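PA1221 (Pseudomonas aeruginosa, PDB 4DG8) belongs to the ANL superfamily of AMP-binding enzymes and also carries a phosphopantetheine attachment region. Local coordinates at residues D60-L65 / C93-L98; G81-Y86 / I128-T133. All coordinates share one frame; numbering follows the deposited sequence.

Contact 1: D60-L65 / C93-L98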
loop_
_atom_site.group_PDB
_atom_site.type_symbol
_atom_site.label_atom_id
_atom_site.label_comp_id
_atom_site.label_asym_id
_atom_site.label_seq_id
_atom_site.Cartn_x
_atom_site.Cartn_y
_atom_site.Cartn_z
ATOM N N ASP A 60 19.893 -5.143 17.359
ATOM C CA ASP A 60 20.103 -4.681 18.738
ATOM C C ASP A 60 19.131 -3.566 19.156
ATOM O O ASP A 60 18.546 -3.598 20.253
ATOM C CB ASP A 60 21.531 -4.165 18.944
ATOM C CG ASP A 60 22.581 -5.267 18.910
ATOM O OD1 ASP A 60 22.227 -6.472 18.976
ATOM O OD2 ASP A 60 23.778 -4.903 18.825
ATOM N N SER A 61 18.982 -2.560 18.300
ATOM C CA SER A 61 18.108 -1.439 18.639
ATOM C C SER A 61 16.655 -1.911 18.754
ATOM O O SER A 61 15.934 -1.561 19.702
ATOM C CB SER A 61 18.246 -0.310 17.614
ATOM O OG SER A 61 19.584 0.159 17.560
ATOM N N ALA A 62 16.239 -2.723 17.791
ATOM C CA ALA A 62 14.885 -3.250 17.763
ATOM C C ALA A 62 14.616 -4.203 18.929
ATOM O O ALA A 62 13.535 -4.202 19.481
ATOM C CB ALA A 62 14.596 -3.933 16.417
ATOM N N GLU A 63 15.596 -5.022 19.294
ATOM C CA GLU A 63 15.462 -5.891 20.467
ATOM C C GLU A 63 15.251 -5.050 21.722
ATOM O O GLU A 63 14.367 -5.347 22.532
ATOM C CB GLU A 63 16.676 -6.822 20.627
ATOM C CG GLU A 63 16.739 -7.957 19.590
ATOM C CD GLU A 63 17.833 -8.991 19.877
ATOM O OE1 GLU A 63 18.926 -8.624 20.367
ATOM O OE2 GLU A 63 17.587 -10.186 19.618
ATOM N N GLN A 64 16.043 -3.988 21.878
ATOM C CA GLN A 64 15.883 -3.106 23.047
ATOM C C GLN A 64 14.493 -2.440 23.134
ATOM O O GLN A 64 13.793 -2.475 24.187
ATOM C CB GLN A 64 16.990 -2.048 23.066
ATOM C CG GLN A 64 16.948 -1.160 24.295
ATOM C CD GLN A 64 18.047 -0.125 24.294
ATOM O OE1 GLN A 64 18.977 -0.187 23.483
ATOM N NE2 GLN A 64 17.947 0.841 25.200
ATOM N N LEU A 65 14.080 -1.845 22.016
ATOM C CA LEU A 65 12.746 -1.267 21.950
ATOM C C LEU A 65 11.680 -2.336 22.248
ATOM O O LEU A 65 10.680 -2.073 22.921
ATOM C CB LEU A 65 12.506 -0.619 20.584
ATOM C CG LEU A 65 11.114 -0.014 20.390
ATOM C CD1 LEU A 65 10.798 0.941 21.533
ATOM C CD2 LEU A 65 11.037 0.715 19.039
ATOM N N CYS A 93 11.228 0.780 14.842
ATOM C CA CYS A 93 9.929 0.571 15.492
ATOM C C CYS A 93 9.190 -0.599 14.875
ATOM O O CYS A 93 8.623 -1.422 15.585
ATOM C CB CYS A 93 9.026 1.805 15.357
ATOM S SG CYS A 93 9.378 3.118 16.508
ATOM N N LEU A 94 9.172 -0.656 13.546
ATOM C CA LEU A 94 8.417 -1.721 12.884
ATOM C C LEU A 94 8.976 -3.079 13.285
ATOM O O LEU A 94 8.218 -4.027 13.560
ATOM C CB LEU A 94 8.473 -1.578 11.356
ATOM C CG LEU A 94 7.903 -0.287 10.754
ATOM C CD1 LEU A 94 7.989 -0.374 9.242
ATOM C CD2 LEU A 94 6.454 -0.060 11.192
ATOM N N LEU A 95 10.306 -3.188 13.313
ATOM C CA LEU A 95 10.879 -4.485 13.670
ATOM C C LEU A 95 10.622 -4.818 15.149
ATOM O O LEU A 95 10.387 -5.970 15.491
ATOM C CB LEU A 95 12.389 -4.546 13.349
ATOM C CG LEU A 95 13.130 -5.848 13.653
ATOM C CD1 LEU A 95 12.497 -7.031 12.890
ATOM C CD2 LEU A 95 14.631 -5.716 13.320
ATOM N N ALA A 96 10.701 -3.817 16.027
ATOM C CA ALA A 96 10.532 -4.069 17.460
ATOM C C ALA A 96 9.082 -4.506 17.753
ATOM O O ALA A 96 8.824 -5.401 18.583
ATOM C CB ALA A 96 10.901 -2.834 18.260
ATOM N N ILE A 97 8.149 -3.881 17.039
ATOM C CA ILE A 97 6.746 -4.257 17.129
ATOM C C ILE A 97 6.582 -5.706 16.701
ATOM O O ILE A 97 6.017 -6.508 17.442
ATOM C CB ILE A 97 5.828 -3.327 16.308
ATOM C CG1 ILE A 97 5.637 -2.004 17.052
ATOM C CG2 ILE A 97 4.443 -3.969 16.127
ATOM C CD1 ILE A 97 5.326 -0.806 16.140
ATOM N N LEU A 98 7.119 -6.063 15.534
ATOM C CA LEU A 98 6.998 -7.459 15.097
ATOM C C LEU A 98 7.643 -8.476 16.046
ATOM O O LEU A 98 7.073 -9.541 16.309
ATOM C CB LEU A 98 7.548 -7.634 13.681
ATOM C CG LEU A 98 6.841 -6.787 12.621
ATOM C CD1 LEU A 98 7.367 -7.212 11.273
ATOM C CD2 LEU A 98 5.324 -6.955 12.705
#
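Ala62 and Leu65 meet Cys93, Leu95 and Ala96 without any ring or flat side-chain group, so the planar group in the contact is the backbone carbonyl of Ala62. Its oxygen is met by a methyl: Ala96 CB comes within 3.2 Å of Ala62 O, close for an apolar carbon and an oxygen. The same methyl is shared with Leu65, whose CG lies 3.5 Å from Ala96 CB, while Leu65 CB and CD2 also rest against it.

Leu65 reaches across with CG anti to its backbone N (chi1 178°), and its CD2 branch runs on to the backbone of the other helix, 3.7 Å from Cys93 CA; Cys93 SG touches the same branch. Leu95 brings CB, CG and CD2 together alongside a single methyl, with Leu95 CD2 3.6 Å from Ala62 CB. Leu65 thus reaches across onto Ala96, whereas Leu95 lies alongside Ala62; each leucine packs on an alanine of the facing helix. Small residues at the centre allow a close approach: the CA atoms of Ala62 and Ala96 are 4.4 Å apart and the axes of the two segments approach to 7.9 Å. They cross at -54°, a value consistent with ridges-into-grooves packing. No hydrogen bond joins the segments, and cohesion across them comes from van der Waals contact.

The contact joins helix 55-72 to helix 88-99. Leu65 also touches Leu149, Cys93 reaches Val146, and Leu95 packs on Phe33 of helix 29-39. On another side of helix 88-99, Leu94 and Ile97 lie against Val82 of strand 79-83 and Tyr104 of strand 103-106, placing that helix between helix 55-72 and the parallel strands of the mixed sheet.

Contact 2: G81-Y86 / I128-T133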
loop_
_atom_site.group_PDB
_atom_site.type_symbol
_atom_site.label_atom_id
_atom_site.label_comp_id
_atom_site.label_asym_id
_atom_site.label_seq_id
_atom_site.Cartn_x
_atom_site.Cartn_y
_atom_site.Cartn_z
ATOM N N GLY A 81 0.808 1.788 17.188
ATOM C CA GLY A 81 0.888 2.831 16.184
ATOM C C GLY A 81 2.294 3.345 15.956
ATOM O O GLY A 81 3.118 3.314 16.861
ATOM N N VAL A 82 2.557 3.832 14.745
ATOM C CA VAL A 82 3.822 4.470 14.424
ATOM C C VAL A 82 3.552 5.756 13.682
ATOM O O VAL A 82 2.807 5.754 12.694
ATOM C CB VAL A 82 4.695 3.574 13.549
ATOM C CG1 VAL A 82 5.987 4.307 13.129
ATOM C CG2 VAL A 82 5.014 2.291 14.289
ATOM N N TYR A 83 4.125 6.856 14.173
ATOM C CA TYR A 83 4.086 8.127 13.449
ATOM C C TYR A 83 5.488 8.630 13.129
ATOM O O TYR A 83 6.393 8.567 13.965
ATOM C CB TYR A 83 3.293 9.199 14.222
ATOM C CG TYR A 83 3.421 10.587 13.601
ATOM C CD1 TYR A 83 2.767 10.904 12.420
ATOM C CD2 TYR A 83 4.206 11.575 14.200
ATOM C CE1 TYR A 83 2.887 12.156 11.845
ATOM C CE2 TYR A 83 4.331 12.846 13.634
ATOM C CZ TYR A 83 3.671 13.125 12.457
ATOM O OH TYR A 83 3.798 14.369 11.884
ATOM N N GLY A 84 5.685 9.051 11.888
ATOM C CA GLY A 84 6.769 9.949 11.525
ATOM C C GLY A 84 7.224 9.729 10.085
ATOM O O GLY A 84 6.868 8.721 9.474
ATOM N N GLU A 85 8.048 10.638 9.567
ATOM C CA GLU A 85 8.647 10.472 8.241
ATOM C C GLU A 85 9.631 9.305 8.273
ATOM O O GLU A 85 10.110 8.933 9.342
ATOM C CB GLU A 85 9.390 11.747 7.806
ATOM C CG GLU A 85 8.506 12.977 7.616
ATOM C CD GLU A 85 7.405 12.755 6.596
ATOM O OE1 GLU A 85 7.564 11.880 5.723
ATOM O OE2 GLU A 85 6.373 13.451 6.671
ATOM N N TYR A 86 9.954 8.727 7.118
ATOM C CA TYR A 86 10.887 7.614 7.149
ATOM C C TYR A 86 12.193 8.005 7.808
ATOM O O TYR A 86 12.835 8.979 7.410
ATOM C CB TYR A 86 11.121 7.005 5.766
ATOM C CG TYR A 86 10.029 6.039 5.434
ATOM C CD1 TYR A 86 9.187 6.258 4.356
ATOM C CD2 TYR A 86 9.802 4.932 6.241
ATOM C CE1 TYR A 86 8.159 5.391 4.076
ATOM C CE2 TYR A 86 8.774 4.055 5.969
ATOM C CZ TYR A 86 7.955 4.292 4.881
ATOM O OH TYR A 86 6.925 3.430 4.597
ATOM N N ILE A 128 0.968 4.780 20.600
ATOM C CA ILE A 128 1.532 5.242 19.346
ATOM C C ILE A 128 2.980 5.666 19.562
ATOM O O ILE A 128 3.270 6.517 20.415
ATOM C CB ILE A 128 0.733 6.422 18.748
ATOM C CG1 ILE A 128 -0.706 6.001 18.417
ATOM C CG2 ILE A 128 1.447 6.987 17.500
ATOM C CD1 ILE A 128 -1.619 7.175 18.083
ATOM N N LEU A 129 3.884 5.093 18.774
ATOM C CA LEU A 129 5.299 5.421 18.910
ATOM C C LEU A 129 5.593 6.626 18.039
ATOM O O LEU A 129 5.560 6.527 16.824
ATOM C CB LEU A 129 6.146 4.238 18.448
ATOM C CG LEU A 129 5.996 2.987 19.310
ATOM C CD1 LEU A 129 6.858 1.862 18.759
ATOM C CD2 LEU A 129 6.388 3.325 20.750
ATOM N N ASP A 130 5.904 7.759 18.661
ATOM C CA ASP A 130 6.085 8.996 17.912
ATOM C C ASP A 130 7.539 9.118 17.522
ATOM O O ASP A 130 8.396 9.256 18.387
ATOM C CB ASP A 130 5.683 10.198 18.784
ATOM C CG ASP A 130 5.731 11.520 18.021
ATOM O OD1 ASP A 130 6.347 11.575 16.944
ATOM O OD2 ASP A 130 5.151 12.509 18.500
ATOM N N CYS A 131 7.828 9.028 16.225
ATOM C CA CYS A 131 9.208 9.111 15.749
ATOM C C CYS A 131 9.598 10.476 15.217
ATOM O O CYS A 131 10.727 10.645 14.765
ATOM C CB CYS A 131 9.501 8.060 14.670
ATOM S SG CYS A 131 9.344 6.376 15.242
ATOM N N SER A 132 8.678 11.438 15.234
ATOM C CA SER A 132 8.989 12.754 14.672
ATOM C C SER A 132 10.137 13.395 15.442
ATOM O O SER A 132 10.356 13.112 16.621
ATOM C CB SER A 132 7.766 13.669 14.683
ATOM O OG SER A 132 7.267 13.838 15.997
ATOM N N THR A 133 10.909 14.223 14.767
ATOM C CA THR A 133 11.943 14.955 15.470
ATOM C C THR A 133 11.329 16.186 16.131
ATOM O O THR A 133 11.647 16.521 17.273
ATOM C CB THR A 133 13.070 15.361 14.526
ATOM O OG1 THR A 133 12.540 16.214 13.507
ATOM C CG2 THR A 133 13.684 14.119 13.884
#
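Gly81-Tyr83 and Ile128-Asp130 are neighbouring parallel strands in the mixed sheet of an alpha/beta domain, and the contact follows them to their C-terminal ends, where the second strand leaves through an Asx turn. Three backbone bonds alternate between the chains. Leu129 N donates to Gly81 O at 2.7 Å; Tyr83 N returns a bond to Leu129 O; and Cys131 N, already past the strand, gives one to Tyr83 O at 2.7 Å.

At Gly81 the strands come closest, its CA 4.0 Å from Ile128 CA. Ile128 lies over the bare glycine backbone, with CG2 4.0 Å from Gly81 C. On the same face as Ile128, Tyr83 and Asp130 run side by side and point the same way, Tyr83 with CG anti to its backbone N (chi1 171°) and Asp130 likewise. The ring turns an edge to the carboxylate: Asp130 OD1 lies near the ring plane, 3.5 Å from Tyr83 CD2, with ring and carboxylate planes 71° apart. Ser132 then meets the next ring atom, its CB 3.7 Å from Tyr83 CE2. Beyond the strand, Gly84 adopts a positive phi (151°), and at its backbone angles a side chain would collide with the carbonyl O of Tyr83, a conformation essentially confined to glycine.

Asp130 OD1 is met twice by Ser132. The backbone N closes the Asx turn, while OG, 2.6 Å from Asp130 OD1, comes in on the syn side. Ser132 OG is also hydrogen-bonded with Thr134 O, so its single proton may be shared between two acceptors. The backbone N-H, helped by this hydroxyl and the polarised C-H bonds of the Tyr83 edge, would be expected to favour negative charge on the buried carboxylate and to fix its rotation as the chain turns out of the sheet.

In the fold
The segments alternate along the chain, in the order 60-65, 81-86, 93-98, 128-133, and the centres of the two contacts are 14 Å apart. Helix 88-99 follows strand 79-83 and returns across the sheet; one face serves contact 1 and another rests on the strands of contact 2, with Cys93 at the join touching both. The bridge is direct: Cys93 SG lies 3.5 Å from Cys131 SG, and Ile97 CD1 packs on Val82 CG2 and Leu129 CD1. Together they form successive layers, helix 55-72, helix 88-99 and the parallel strands of the mixed sheet, within the AMP-binding family region, joining four segments within about 75 residues into one hydrophobic core.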